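Local coordinates for protein DNA polymerase sliding clamp 3 (Sulfolobus tokodaii, PDB 3AIZ) that serves as a subunit of a ring-shaped sliding clamp that encircles DNA and tethers DNA polymerase and other processing proteins to it, at residues E64-V69 with A116-T121; I25-T30 with L34-I39; R16-F21 with I47-P52; T121-L126 with D238-P243. One frame throughout, in Å; residues are numbered along the deposited sequence.

How the interactions relate
All four interactions reach the same antiparallel sheet. Interactions 1 and 2 are neighbours, with centres about 6 Å apart, because strand 65-70 pairs with strand 24-29. Interactions 2 and 3 follow at about 8 Å, where strand 33-39 pairs with strand 45-52. The next strand, 235-241, joins interaction 3 to interaction 4, whose centres lie about 14 Å apart. Residues 116-121 and 121-126 belong to one long loop. It ties interaction 1 to interaction 4 through the shared Thr121, although their centres are about 18 Å apart. The sulfate sits in interaction 3, at Arg16 on the helix that covers this sheet.

Interaction 1 of 4, residues E64-V69 with A116-T121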
loop_
_atom_site.group_PDB
_atom_site.type_symbol
_atom_site.label_atom_id
_atom_site.label_comp_id
_atom_site.label_asym_id
_atom_site.label_seq_id
_atom_site.Cartn_x
_atom_site.Cartn_y
_atom_site.Cartn_z
ATOM N N GLU C 64 -6.406 11.662 -53.790
ATOM C CA GLU C 64 -6.979 10.906 -52.682
ATOM C C GLU C 64 -6.479 9.466 -52.679
ATOM O O GLU C 64 -6.405 8.822 -53.725
ATOM C CB GLU C 64 -8.509 10.934 -52.733
ATOM C CG GLU C 64 -9.177 10.190 -51.584
ATOM C CD GLU C 64 -10.670 10.447 -51.506
ATOM O OE1 GLU C 64 -11.216 11.096 -52.424
ATOM O OE2 GLU C 64 -11.301 9.999 -50.524
ATOM N N GLU C 65 -6.134 8.967 -51.498
ATOM C CA GLU C 65 -5.640 7.604 -51.367
ATOM C C GLU C 65 -6.147 6.944 -50.089
ATOM O O GLU C 65 -5.776 7.339 -48.984
ATOM C CB GLU C 65 -4.111 7.584 -51.406
ATOM C CG GLU C 65 -3.513 6.189 -51.408
ATOM C CD GLU C 65 -2.009 6.206 -51.577
ATOM O OE1 GLU C 65 -1.440 7.310 -51.721
ATOM O OE2 GLU C 65 -1.396 5.118 -51.566
ATOM N N LYS C 66 -7.004 5.942 -50.251
ATOM C CA LYS C 66 -7.529 5.191 -49.119
ATOM C C LYS C 66 -6.668 3.965 -48.858
ATOM O O LYS C 66 -6.351 3.210 -49.776
ATOM C CB LYS C 66 -8.971 4.751 -49.380
ATOM C CG LYS C 66 -9.973 5.883 -49.515
ATOM C CD LYS C 66 -11.375 5.335 -49.741
ATOM C CE LYS C 66 -12.389 6.448 -49.943
ATOM N NZ LYS C 66 -13.760 5.908 -50.168
ATOM N N VAL C 67 -6.291 3.771 -47.601
ATOM C CA VAL C 67 -5.531 2.593 -47.210
ATOM C C VAL C 67 -5.999 2.071 -45.857
ATOM O O VAL C 67 -5.779 2.703 -44.825
ATOM C CB VAL C 67 -4.013 2.874 -47.177
ATOM C CG1 VAL C 67 -3.729 4.209 -46.507
ATOM C CG2 VAL C 67 -3.278 1.743 -46.474
ATOM N N GLY C 68 -6.657 0.919 -45.870
ATOM C CA GLY C 68 -7.119 0.298 -44.644
ATOM C C GLY C 68 -6.018 -0.515 -43.994
ATOM O O GLY C 68 -5.110 -0.992 -44.672
ATOM N N VAL C 69 -6.099 -0.675 -42.679
ATOM C CA VAL C 69 -5.094 -1.432 -41.945
ATOM C C VAL C 69 -5.631 -1.907 -40.599
ATOM O O VAL C 69 -6.355 -1.179 -39.922
ATOM C CB VAL C 69 -3.816 -0.596 -41.720
ATOM C CG1 VAL C 69 -4.136 0.665 -40.928
ATOM C CG2 VAL C 69 -2.755 -1.423 -41.013
ATOM N N ALA C 116 -11.192 -2.446 -47.144
ATOM C CA ALA C 116 -11.726 -1.385 -46.303
ATOM C C ALA C 116 -13.164 -1.047 -46.681
ATOM O O ALA C 116 -13.444 -0.641 -47.809
ATOM C CB ALA C 116 -10.847 -0.147 -46.394
ATOM N N SER C 117 -14.072 -1.218 -45.727
ATOM C CA SER C 117 -15.475 -0.893 -45.942
ATOM C C SER C 117 -15.679 0.614 -46.045
ATOM O O SER C 117 -14.887 1.396 -45.521
ATOM C CB SER C 117 -16.330 -1.448 -44.804
ATOM O OG SER C 117 -16.214 -2.857 -44.717
ATOM N N GLU C 118 -16.743 1.012 -46.730
ATOM C CA GLU C 118 -17.141 2.411 -46.779
ATOM C C GLU C 118 -18.194 2.660 -45.708
ATOM O O GLU C 118 -19.185 1.934 -45.621
ATOM C CB GLU C 118 -17.698 2.769 -48.158
ATOM C CG GLU C 118 -16.688 2.650 -49.289
ATOM C CD GLU C 118 -17.290 2.984 -50.641
ATOM O OE1 GLU C 118 -18.515 3.226 -50.705
ATOM O OE2 GLU C 118 -16.537 3.005 -51.641
ATOM N N ILE C 119 -17.972 3.680 -44.886
ATOM C CA ILE C 119 -18.897 3.986 -43.804
ATOM C C ILE C 119 -19.824 5.140 -44.176
ATOM O O ILE C 119 -19.377 6.265 -44.400
ATOM C CB ILE C 119 -18.159 4.310 -42.486
ATOM C CG1 ILE C 119 -17.321 3.116 -42.024
ATOM C CG2 ILE C 119 -19.152 4.692 -41.401
ATOM C CD1 ILE C 119 -16.008 2.954 -42.762
ATOM N N GLU C 120 -21.118 4.846 -44.242
ATOM C CA GLU C 120 -22.122 5.848 -44.578
ATOM C C GLU C 120 -22.501 6.676 -43.355
ATOM O O GLU C 120 -22.660 6.139 -42.258
ATOM C CB GLU C 120 -23.367 5.171 -45.157
ATOM C CG GLU C 120 -24.526 6.114 -45.430
ATOM C CD GLU C 120 -25.733 5.397 -46.006
ATOM O OE1 GLU C 120 -25.570 4.260 -46.499
ATOM O OE2 GLU C 120 -26.842 5.972 -45.966
ATOM N N THR C 121 -22.642 7.985 -43.548
ATOM C CA THR C 121 -23.036 8.885 -42.468
ATOM C C THR C 121 -24.430 8.546 -41.947
ATOM O O THR C 121 -25.396 8.535 -42.708
ATOM C CB THR C 121 -23.002 10.357 -42.914
ATOM O OG1 THR C 121 -21.645 10.750 -43.162
ATOM C CG2 THR C 121 -23.597 11.253 -41.838
#
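Ala116 rests against Gly68 where the long loop between the two domains of the PCNA fold passes the outermost strand of the large sheet. This is the interdomain connecting loop of sliding clamps. The close part of the contact is small. The CA atoms of Gly68 and Ala116 are 5.2 Å apart, and the methyl group of Ala116 points at the strand. Gly68 has no side chain, so the methyl meets the backbone itself. Ala116 also packs on Glu24 and Thr26 of the neighbouring strand 24-29, so its methyl lies over the face of the sheet, between the two strands. Val67 and Val69 point the other way, and Val67 packs on Phe29.

The solvent side is much looser. Lys66 points toward the loop and runs out fully extended beyond CG. Glu118 stretches out in turn and brings its carboxylate toward the ammonium group. Lys66 NZ and Glu118 OE2 stay 4.3 Å apart, beyond a salt bridge. The attraction is therefore probably weak. Both side chains are exposed. Only about 100 Å² is buried between the two segments in total. Further along the loop, Ile119 packs on Arg37 and Ile39 of strand 33-39. The closest approach of the two segments is at the glycine, where Ala116 CB lies 4.1 Å from Gly68 CA.

Interaction 2 of 4, residues I25-T30 with L34-I39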
loop_
_atom_site.group_PDB
_atom_site.type_symbol
_atom_site.label_atom_id
_atom_site.label_comp_id
_atom_site.label_asym_id
_atom_site.label_seq_id
_atom_site.Cartn_x
_atom_site.Cartn_y
_atom_site.Cartn_z
ATOM N N ILE C 25 -9.383 0.193 -39.470
ATOM C CA ILE C 25 -9.672 1.570 -39.845
ATOM C C ILE C 25 -9.197 1.847 -41.262
ATOM O O ILE C 25 -8.313 1.164 -41.777
ATOM C CB ILE C 25 -9.026 2.589 -38.886
ATOM C CG1 ILE C 25 -7.519 2.670 -39.117
ATOM C CG2 ILE C 25 -9.337 2.235 -37.441
ATOM C CD1 ILE C 25 -6.856 3.789 -38.352
ATOM N N THR C 26 -9.798 2.849 -41.891
ATOM C CA THR C 26 -9.441 3.221 -43.249
ATOM C C THR C 26 -8.871 4.631 -43.284
ATOM O O THR C 26 -9.617 5.610 -43.293
ATOM C CB THR C 26 -10.657 3.149 -44.184
ATOM O OG1 THR C 26 -11.198 1.823 -44.168
ATOM C CG2 THR C 26 -10.260 3.515 -45.605
ATOM N N LEU C 27 -7.546 4.729 -43.293
ATOM C CA LEU C 27 -6.881 6.017 -43.424
ATOM C C LEU C 27 -7.152 6.590 -44.809
ATOM O O LEU C 27 -6.651 6.078 -45.810
ATOM C CB LEU C 27 -5.379 5.872 -43.196
ATOM C CG LEU C 27 -4.960 5.304 -41.838
ATOM C CD1 LEU C 27 -3.463 5.049 -41.802
ATOM C CD2 LEU C 27 -5.376 6.240 -40.715
ATOM N N ASP C 28 -7.953 7.648 -44.861
ATOM C CA ASP C 28 -8.335 8.262 -46.126
ATOM C C ASP C 28 -7.631 9.600 -46.318
ATOM O O ASP C 28 -8.110 10.636 -45.860
ATOM C CB ASP C 28 -9.853 8.448 -46.184
ATOM C CG ASP C 28 -10.317 9.070 -47.487
ATOM O OD1 ASP C 28 -9.486 9.230 -48.404
ATOM O OD2 ASP C 28 -11.519 9.396 -47.591
ATOM N N PHE C 29 -6.490 9.571 -47.000
ATOM C CA PHE C 29 -5.714 10.781 -47.249
ATOM C C PHE C 29 -6.268 11.570 -48.431
ATOM O O PHE C 29 -6.290 11.083 -49.560
ATOM C CB PHE C 29 -4.243 10.435 -47.487
ATOM C CG PHE C 29 -3.573 9.795 -46.306
ATOM C CD1 PHE C 29 -3.588 8.420 -46.147
ATOM C CD2 PHE C 29 -2.934 10.569 -45.353
ATOM C CE1 PHE C 29 -2.975 7.827 -45.061
ATOM C CE2 PHE C 29 -2.318 9.983 -44.264
ATOM C CZ PHE C 29 -2.340 8.611 -44.117
ATOM N N THR C 30 -6.716 12.792 -48.163
ATOM C CA THR C 30 -7.249 13.659 -49.206
ATOM C C THR C 30 -6.463 14.963 -49.273
ATOM O O THR C 30 -5.600 15.222 -48.434
ATOM C CB THR C 30 -8.736 13.981 -48.971
ATOM O OG1 THR C 30 -8.879 14.756 -47.774
ATOM C CG2 THR C 30 -9.546 12.699 -48.844
ATOM N N LEU C 34 -6.202 14.250 -43.576
ATOM C CA LEU C 34 -6.477 12.852 -43.266
ATOM C C LEU C 34 -7.863 12.671 -42.662
ATOM O O LEU C 34 -8.132 13.127 -41.551
ATOM C CB LEU C 34 -5.418 12.300 -42.309
ATOM C CG LEU C 34 -5.656 10.884 -41.782
ATOM C CD1 LEU C 34 -5.827 9.898 -42.927
ATOM C CD2 LEU C 34 -4.517 10.455 -40.867
ATOM N N LYS C 35 -8.742 12.002 -43.400
ATOM C CA LYS C 35 -10.079 11.700 -42.906
ATOM C C LYS C 35 -10.161 10.252 -42.445
ATOM O O LYS C 35 -9.777 9.336 -43.170
ATOM C CB LYS C 35 -11.133 11.975 -43.980
ATOM C CG LYS C 35 -11.231 13.436 -44.386
ATOM C CD LYS C 35 -12.293 13.647 -45.453
ATOM C CE LYS C 35 -12.373 15.107 -45.868
ATOM N NZ LYS C 35 -13.457 15.340 -46.861
ATOM N N ILE C 36 -10.651 10.054 -41.228
ATOM C CA ILE C 36 -10.826 8.719 -40.679
ATOM C C ILE C 36 -12.260 8.566 -40.210
ATOM O O ILE C 36 -12.786 9.426 -39.507
ATOM C CB ILE C 36 -9.876 8.456 -39.499
ATOM C CG1 ILE C 36 -8.424 8.681 -39.920
ATOM C CG2 ILE C 36 -10.069 7.046 -38.966
ATOM C CD1 ILE C 36 -7.445 8.597 -38.778
ATOM N N ARG C 37 -12.893 7.468 -40.602
ATOM C CA ARG C 37 -14.302 7.267 -40.312
ATOM C C ARG C 37 -14.598 5.796 -40.063
ATOM O O ARG C 37 -14.265 4.942 -40.884
ATOM C CB ARG C 37 -15.149 7.792 -41.471
ATOM C CG ARG C 37 -16.633 7.544 -41.330
ATOM C CD ARG C 37 -17.401 8.260 -42.426
ATOM N NE ARG C 37 -17.188 9.705 -42.383
ATOM C CZ ARG C 37 -17.810 10.573 -43.172
ATOM N NH1 ARG C 37 -18.688 10.144 -44.068
ATOM N NH2 ARG C 37 -17.556 11.871 -43.065
ATOM N N GLY C 38 -15.218 5.506 -38.925
ATOM C CA GLY C 38 -15.552 4.139 -38.570
ATOM C C GLY C 38 -16.831 4.040 -37.765
ATOM O O GLY C 38 -17.406 5.053 -37.368
ATOM N N ILE C 39 -17.275 2.812 -37.522
ATOM C CA ILE C 39 -18.477 2.574 -36.736
ATOM C C ILE C 39 -18.389 1.229 -36.020
ATOM O O ILE C 39 -18.152 0.196 -36.644
ATOM C CB ILE C 39 -19.745 2.631 -37.614
ATOM C CG1 ILE C 39 -21.000 2.419 -36.768
ATOM C CG2 ILE C 39 -19.671 1.605 -38.736
ATOM C CD1 ILE C 39 -22.283 2.466 -37.570
#
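Lys35 N donates to Asp28 O at 2.9 Å, with an N-H...O angle of 164°. The return bond, from Asp28 N to Lys35 O, is 3.0 Å long and more bent, at 144°. The two bonds make Asp28 and Lys35 a hydrogen-bonded antiparallel pair in the beta hairpin of strands 24-29 and 33-39. Phe29 and Leu34 form the next pair, which is non-hydrogen-bonded, with their side chains on the opposite face of the sheet.

That face is apolar. Leu34 turns its CG opposite the backbone N (chi1 174°), and CD1 thereby comes over the ring of Phe29. The methyl sits 3.7 Å from the ring centroid, almost on the ring normal, as a CH-pi contact. Leu34 CD1 also lies 4.1 Å from Leu27 CB. Next to it, Leu27 and Ile36 run side by side in the same direction, and Leu27 CD2 meets Ile36 CD1 at 3.7 Å. Phe15 of helix 8-18 covers Leu27 and Ile36 from this side.

The face of Asp28 and Lys35 is polar. The extended Lys35 chain crosses Thr30 at about a right angle, and Thr30 OG1 bonds to Gly33 O. Asp28 OD2 and Lys35 NZ are 6.3 Å apart. Their opposite charges probably add little, and the hairpin is joined mainly by backbone bonds and by its apolar face.

Interaction 3 of 4, residues R16-F21 with I47-P52; sequences RTLEEF and IDILIP. With SO4 (sulfate ion), chain G.
Leu18 on helix 8-18 and Ile47 on strand 45-52 have their CA atoms 8.5 Å apart, so a layer of side chains separates the two backbones. Leu18 and Ile47 carry most of the contact. Leu18 CD2 meets Ile47 CD1 at 3.6 Å, the two side chains crossing at a slant. Leu18 and Ile49 reach toward each other tip to tip, and here Leu18 CD2 is 3.9 Å from Ile49 CD1. Phe21 crosses Ile47 at about a right angle and sets its CB 3.7 Å from Ile47 CD1. CG1 of Ile47 lies anti to the carbonyl carbon (chi1 -51°), and this sends CD1 in between Leu18 and Phe21.

The helix lies on one face of the sheet, the helix-on-sheet layering of the DNA clamp fold. Leu18 also touches Ile36 and Leu71, and Phe239 covers Ile47. In clamps of this family such helices line the central hole of the ring.

Arg16 takes no part in this packing and holds a sulfate, probably from the crystallisation liquor. The guanidinium meets it with an edge, the sulfur lying in its plane. Arg16 NE donates to sulfate O2 at 3.2 Å, and Arg16 NH2 to sulfate O3 at 2.8 Å. A weak third bond runs from NH2 to O2. The bend at chi3 (62°) turns the group to the anion, a pose consistent with contact to a DNA phosphate.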
loop_
_atom_site.group_PDB
_atom_site.type_symbol
_atom_site.label_atom_id
_atom_site.label_comp_id
_atom_site.label_asym_id
_atom_site.label_seq_id
_atom_site.Cartn_x
_atom_site.Cartn_y
_atom_site.Cartn_z
ATOM N N ARG C 16 -5.294 4.729 -30.443
ATOM C CA ARG C 16 -5.482 3.883 -29.273
ATOM C C ARG C 16 -6.912 4.025 -28.756
ATOM O O ARG C 16 -7.480 3.083 -28.204
ATOM C CB ARG C 16 -4.470 4.242 -28.185
ATOM C CG ARG C 16 -3.026 4.168 -28.655
ATOM C CD ARG C 16 -2.057 4.569 -27.561
ATOM N NE ARG C 16 -2.142 3.685 -26.403
ATOM C CZ ARG C 16 -1.350 3.771 -25.341
ATOM N NH1 ARG C 16 -0.407 4.703 -25.290
ATOM N NH2 ARG C 16 -1.497 2.925 -24.331
ATOM N N THR C 17 -7.490 5.207 -28.947
ATOM C CA THR C 17 -8.891 5.433 -28.615
ATOM C C THR C 17 -9.781 4.604 -29.532
ATOM O O THR C 17 -10.723 3.955 -29.080
ATOM C CB THR C 17 -9.285 6.916 -28.762
ATOM O OG1 THR C 17 -8.544 7.712 -27.831
ATOM C CG2 THR C 17 -10.770 7.097 -28.496
ATOM N N LEU C 18 -9.470 4.631 -30.824
ATOM C CA LEU C 18 -10.260 3.919 -31.823
ATOM C C LEU C 18 -10.274 2.409 -31.592
ATOM O O LEU C 18 -11.244 1.736 -31.939
ATOM C CB LEU C 18 -9.757 4.233 -33.233
ATOM C CG LEU C 18 -9.921 5.676 -33.710
ATOM C CD1 LEU C 18 -9.301 5.861 -35.085
ATOM C CD2 LEU C 18 -11.387 6.072 -33.725
ATOM N N GLU C 19 -9.201 1.882 -31.012
ATOM C CA GLU C 19 -9.123 0.453 -30.719
ATOM C C GLU C 19 -10.306 -0.002 -29.873
ATOM O O GLU C 19 -10.751 -1.145 -29.972
ATOM C CB GLU C 19 -7.817 0.114 -29.998
ATOM C CG GLU C 19 -6.618 -0.055 -30.910
ATOM C CD GLU C 19 -5.369 -0.460 -30.150
ATOM O OE1 GLU C 19 -5.141 0.079 -29.045
ATOM O OE2 GLU C 19 -4.612 -1.316 -30.660
ATOM N N GLU C 20 -10.808 0.904 -29.041
ATOM C CA GLU C 20 -11.922 0.602 -28.154
ATOM C C GLU C 20 -13.216 0.379 -28.931
ATOM O O GLU C 20 -14.150 -0.244 -28.427
ATOM C CB GLU C 20 -12.117 1.736 -27.145
ATOM C CG GLU C 20 -10.880 2.070 -26.322
ATOM C CD GLU C 20 -10.590 1.040 -25.244
ATOM O OE1 GLU C 20 -11.392 0.096 -25.083
ATOM O OE2 GLU C 20 -9.559 1.180 -24.553
ATOM N N PHE C 21 -13.265 0.883 -30.160
ATOM C CA PHE C 21 -14.495 0.849 -30.946
ATOM C C PHE C 21 -14.432 -0.069 -32.166
ATOM O O PHE C 21 -15.366 -0.830 -32.423
ATOM C CB PHE C 21 -14.885 2.264 -31.379
ATOM C CG PHE C 21 -15.142 3.197 -30.233
ATOM C CD1 PHE C 21 -14.115 3.955 -29.696
ATOM C CD2 PHE C 21 -16.410 3.309 -29.686
ATOM C CE1 PHE C 21 -14.349 4.812 -28.638
ATOM C CE2 PHE C 21 -16.649 4.163 -28.628
ATOM C CZ PHE C 21 -15.617 4.915 -28.103
ATOM N N ILE C 47 -17.892 7.255 -35.638
ATOM C CA ILE C 47 -16.717 8.089 -35.435
ATOM C C ILE C 47 -16.316 8.825 -36.707
ATOM O O ILE C 47 -16.108 8.211 -37.753
ATOM C CB ILE C 47 -15.530 7.253 -34.931
ATOM C CG1 ILE C 47 -15.954 6.416 -33.720
ATOM C CG2 ILE C 47 -14.349 8.150 -34.596
ATOM C CD1 ILE C 47 -14.868 5.519 -33.178
ATOM N N ASP C 48 -16.210 10.145 -36.608
ATOM C CA ASP C 48 -15.827 10.968 -37.746
ATOM C C ASP C 48 -14.649 11.866 -37.385
ATOM O O ASP C 48 -14.803 12.850 -36.660
ATOM C CB ASP C 48 -17.011 11.812 -38.213
ATOM C CG ASP C 48 -16.704 12.594 -39.470
ATOM O OD1 ASP C 48 -16.001 12.054 -40.350
ATOM O OD2 ASP C 48 -17.168 13.749 -39.579
ATOM N N ILE C 49 -13.471 11.525 -37.898
ATOM C CA ILE C 49 -12.254 12.263 -37.582
ATOM C C ILE C 49 -11.703 13.010 -38.790
ATOM O O ILE C 49 -11.697 12.492 -39.907
ATOM C CB ILE C 49 -11.161 11.327 -37.035
ATOM C CG1 ILE C 49 -11.657 10.602 -35.782
ATOM C CG2 ILE C 49 -9.891 12.109 -36.734
ATOM C CD1 ILE C 49 -10.678 9.586 -35.231
ATOM N N LEU C 50 -11.248 14.236 -38.558
ATOM C CA LEU C 50 -10.600 15.024 -39.597
ATOM C C LEU C 50 -9.297 15.619 -39.083
ATOM O O LEU C 50 -9.294 16.431 -38.158
ATOM C CB LEU C 50 -11.518 16.141 -40.090
ATOM C CG LEU C 50 -10.869 17.131 -41.062
ATOM C CD1 LEU C 50 -10.357 16.416 -42.305
ATOM C CD2 LEU C 50 -11.843 18.236 -41.441
ATOM N N ILE C 51 -8.190 15.202 -39.685
ATOM C CA ILE C 51 -6.879 15.722 -39.329
ATOM C C ILE C 51 -6.315 16.507 -40.507
ATOM O O ILE C 51 -5.679 15.937 -41.392
ATOM C CB ILE C 51 -5.913 14.588 -38.949
ATOM C CG1 ILE C 51 -6.549 13.684 -37.890
ATOM C CG2 ILE C 51 -4.597 15.156 -38.453
ATOM C CD1 ILE C 51 -5.687 12.511 -37.489
ATOM N N PRO C 52 -6.561 17.825 -40.521
ATOM C CA PRO C 52 -6.183 18.720 -41.620
ATOM C C PRO C 52 -4.693 18.664 -41.936
ATOM O O PRO C 52 -3.893 18.263 -41.090
ATOM C CB PRO C 52 -6.553 20.106 -41.083
ATOM C CG PRO C 52 -7.613 19.847 -40.072
ATOM C CD PRO C 52 -7.245 18.544 -39.434
HETATM S S SO4 G . -4.319 0.735 -24.444
HETATM O O1 SO4 G . -5.776 0.763 -24.549
HETATM O O2 SO4 G . -3.732 0.993 -25.758
HETATM O O3 SO4 G . -3.880 1.761 -23.500
HETATM O O4 SO4 G . -3.892 -0.578 -23.967
#

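Interaction 4 of 4, residues T121-L126 with D238-P243; sequences TPNLNL and DFYIAP
The interdomain connecting loop passes Tyr240 of strand 235-241 with Asn123 and Leu126. This strand belongs to the C-terminal domain of the PCNA fold. It pairs with strand 45-52 of the N-terminal domain, Tyr240 bonding to Phe46 through the backbone, so the loop runs beside the junction of the two halves.

The contact is light. Tyr240 points toward the loop, and its CD2 and CE2 atoms are the ones approached. Leu126 CD2 comes to Tyr240 CD2 at 4.3 Å and Tyr240 CE2 at 4.4 Å. The amide end of Asn123 comes to the same side of the tyrosine, with ND2 4.4 Å from Tyr240 CD2. Both approaches are oblique. Asn123 ND2 and Leu126 CD2 are themselves 3.9 Å apart, so the two loop residues meet the tyrosine as neighbours. The contact is one of van der Waals packing, and the phenol OH lies beyond the part of the ring that is touched.

Pro224 of strand 223-231 also packs on both Asn123 and Leu126. Lys226 touches Tyr240. About 88 Å² is buried between the segments, and none of the three touching residues is fully buried. A connecting loop lying loosely across the C-terminal domain is a feature of PCNA clamps. In relatives, the surface beside this loop receives the peptide motifs of partner proteins.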
loop_
_atom_site.group_PDB
_atom_site.type_symbol
_atom_site.label_atom_id
_atom_site.label_comp_id
_atom_site.label_asym_id
_atom_site.label_seq_id
_atom_site.Cartn_x
_atom_site.Cartn_y
_atom_site.Cartn_z
ATOM N N THR C 121 -22.642 7.985 -43.548
ATOM C CA THR C 121 -23.036 8.885 -42.468
ATOM C C THR C 121 -24.430 8.546 -41.947
ATOM O O THR C 121 -25.396 8.535 -42.708
ATOM C CB THR C 121 -23.002 10.357 -42.914
ATOM O OG1 THR C 121 -21.645 10.750 -43.162
ATOM C CG2 THR C 121 -23.597 11.253 -41.838
ATOM N N PRO C 122 -24.533 8.266 -40.638
ATOM C CA PRO C 122 -25.770 7.807 -39.997
ATOM C C PRO C 122 -26.837 8.893 -39.892
ATOM O O PRO C 122 -28.027 8.587 -39.975
ATOM C CB PRO C 122 -25.309 7.404 -38.588
ATOM C CG PRO C 122 -23.816 7.291 -38.672
ATOM C CD PRO C 122 -23.408 8.300 -39.692
ATOM N N ASN C 123 -26.417 10.142 -39.709
ATOM C CA ASN C 123 -27.358 11.231 -39.468
ATOM C C ASN C 123 -27.325 12.321 -40.535
ATOM O O ASN C 123 -26.329 13.031 -40.682
ATOM C CB ASN C 123 -27.122 11.844 -38.085
ATOM C CG ASN C 123 -27.317 10.841 -36.965
ATOM O OD1 ASN C 123 -28.439 10.412 -36.690
ATOM N ND2 ASN C 123 -26.224 10.461 -36.312
ATOM N N LEU C 124 -28.427 12.444 -41.269
ATOM C CA LEU C 124 -28.571 13.474 -42.294
ATOM C C LEU C 124 -28.402 14.864 -41.693
ATOM O O LEU C 124 -27.513 15.620 -42.090
ATOM C CB LEU C 124 -29.937 13.361 -42.973
ATOM C CG LEU C 124 -30.215 12.064 -43.736
ATOM C CD1 LEU C 124 -31.665 12.002 -44.189
ATOM C CD2 LEU C 124 -29.276 11.933 -44.927
ATOM N N ASN C 125 -29.262 15.197 -40.737
ATOM C CA ASN C 125 -29.181 16.477 -40.046
ATOM C C ASN C 125 -29.466 16.330 -38.557
ATOM O O ASN C 125 -30.409 15.641 -38.162
ATOM C CB ASN C 125 -30.144 17.489 -40.667
ATOM C CG ASN C 125 -29.994 18.876 -40.072
ATOM O OD1 ASN C 125 -28.990 19.184 -39.432
ATOM N ND2 ASN C 125 -30.995 19.723 -40.286
ATOM N N LEU C 126 -28.650 16.979 -37.734
ATOM C CA LEU C 126 -28.798 16.896 -36.286
ATOM C C LEU C 126 -28.813 18.274 -35.629
ATOM O O LEU C 126 -27.863 19.047 -35.761
ATOM C CB LEU C 126 -27.682 16.040 -35.685
ATOM C CG LEU C 126 -28.135 14.758 -34.982
ATOM C CD1 LEU C 126 -29.082 13.962 -35.868
ATOM C CD2 LEU C 126 -26.936 13.916 -34.568
ATOM N N ASP C 238 -14.894 13.354 -33.875
ATOM C CA ASP C 238 -16.295 13.288 -33.476
ATOM C C ASP C 238 -16.720 11.883 -33.068
ATOM O O ASP C 238 -16.424 10.907 -33.757
ATOM C CB ASP C 238 -17.202 13.799 -34.599
ATOM C CG ASP C 238 -17.095 15.299 -34.799
ATOM O OD1 ASP C 238 -16.528 15.981 -33.919
ATOM O OD2 ASP C 238 -17.583 15.799 -35.835
ATOM N N PHE C 239 -17.417 11.792 -31.941
ATOM C CA PHE C 239 -17.985 10.530 -31.487
ATOM C C PHE C 239 -19.492 10.668 -31.297
ATOM O O PHE C 239 -19.950 11.356 -30.384
ATOM C CB PHE C 239 -17.326 10.080 -30.182
ATOM C CG PHE C 239 -15.870 9.740 -30.323
ATOM C CD1 PHE C 239 -14.907 10.735 -30.319
ATOM C CD2 PHE C 239 -15.463 8.423 -30.457
ATOM C CE1 PHE C 239 -13.567 10.424 -30.449
ATOM C CE2 PHE C 239 -14.124 8.106 -30.588
ATOM C CZ PHE C 239 -13.175 9.109 -30.582
ATOM N N TYR C 240 -20.260 10.021 -32.169
ATOM C CA TYR C 240 -21.712 10.020 -32.056
ATOM C C TYR C 240 -22.184 8.750 -31.358
ATOM O O TYR C 240 -22.052 7.651 -31.899
ATOM C CB TYR C 240 -22.365 10.127 -33.436
ATOM C CG TYR C 240 -22.022 11.394 -34.187
ATOM C CD1 TYR C 240 -20.825 11.508 -34.882
ATOM C CD2 TYR C 240 -22.896 12.471 -34.207
ATOM C CE1 TYR C 240 -20.508 12.660 -35.572
ATOM C CE2 TYR C 240 -22.587 13.630 -34.896
ATOM C CZ TYR C 240 -21.390 13.718 -35.577
ATOM O OH TYR C 240 -21.071 14.866 -36.266
ATOM N N ILE C 241 -22.733 8.903 -30.159
ATOM C CA ILE C 241 -23.204 7.762 -29.384
ATOM C C ILE C 241 -24.729 7.723 -29.326
ATOM O O ILE C 241 -25.367 8.699 -28.938
ATOM C CB ILE C 241 -22.630 7.781 -27.958
ATOM C CG1 ILE C 241 -21.109 7.936 -28.007
ATOM C CG2 ILE C 241 -23.024 6.520 -27.205
ATOM C CD1 ILE C 241 -20.456 7.989 -26.650
ATOM N N ALA C 242 -25.302 6.589 -29.715
ATOM C CA ALA C 242 -26.753 6.434 -29.778
ATOM C C ALA C 242 -27.409 6.556 -28.404
ATOM O O ALA C 242 -26.813 6.193 -27.391
ATOM C CB ALA C 242 -27.115 5.106 -30.426
ATOM N N PRO C 243 -28.646 7.074 -28.376
ATOM C CA PRO C 243 -29.419 7.303 -27.150
ATOM C C PRO C 243 -29.953 6.015 -26.530
ATOM O O PRO C 243 -30.084 5.004 -27.218
ATOM C CB PRO C 243 -30.596 8.161 -27.632
ATOM C CG PRO C 243 -30.195 8.673 -28.981
ATOM C CD PRO C 243 -29.334 7.607 -29.561
#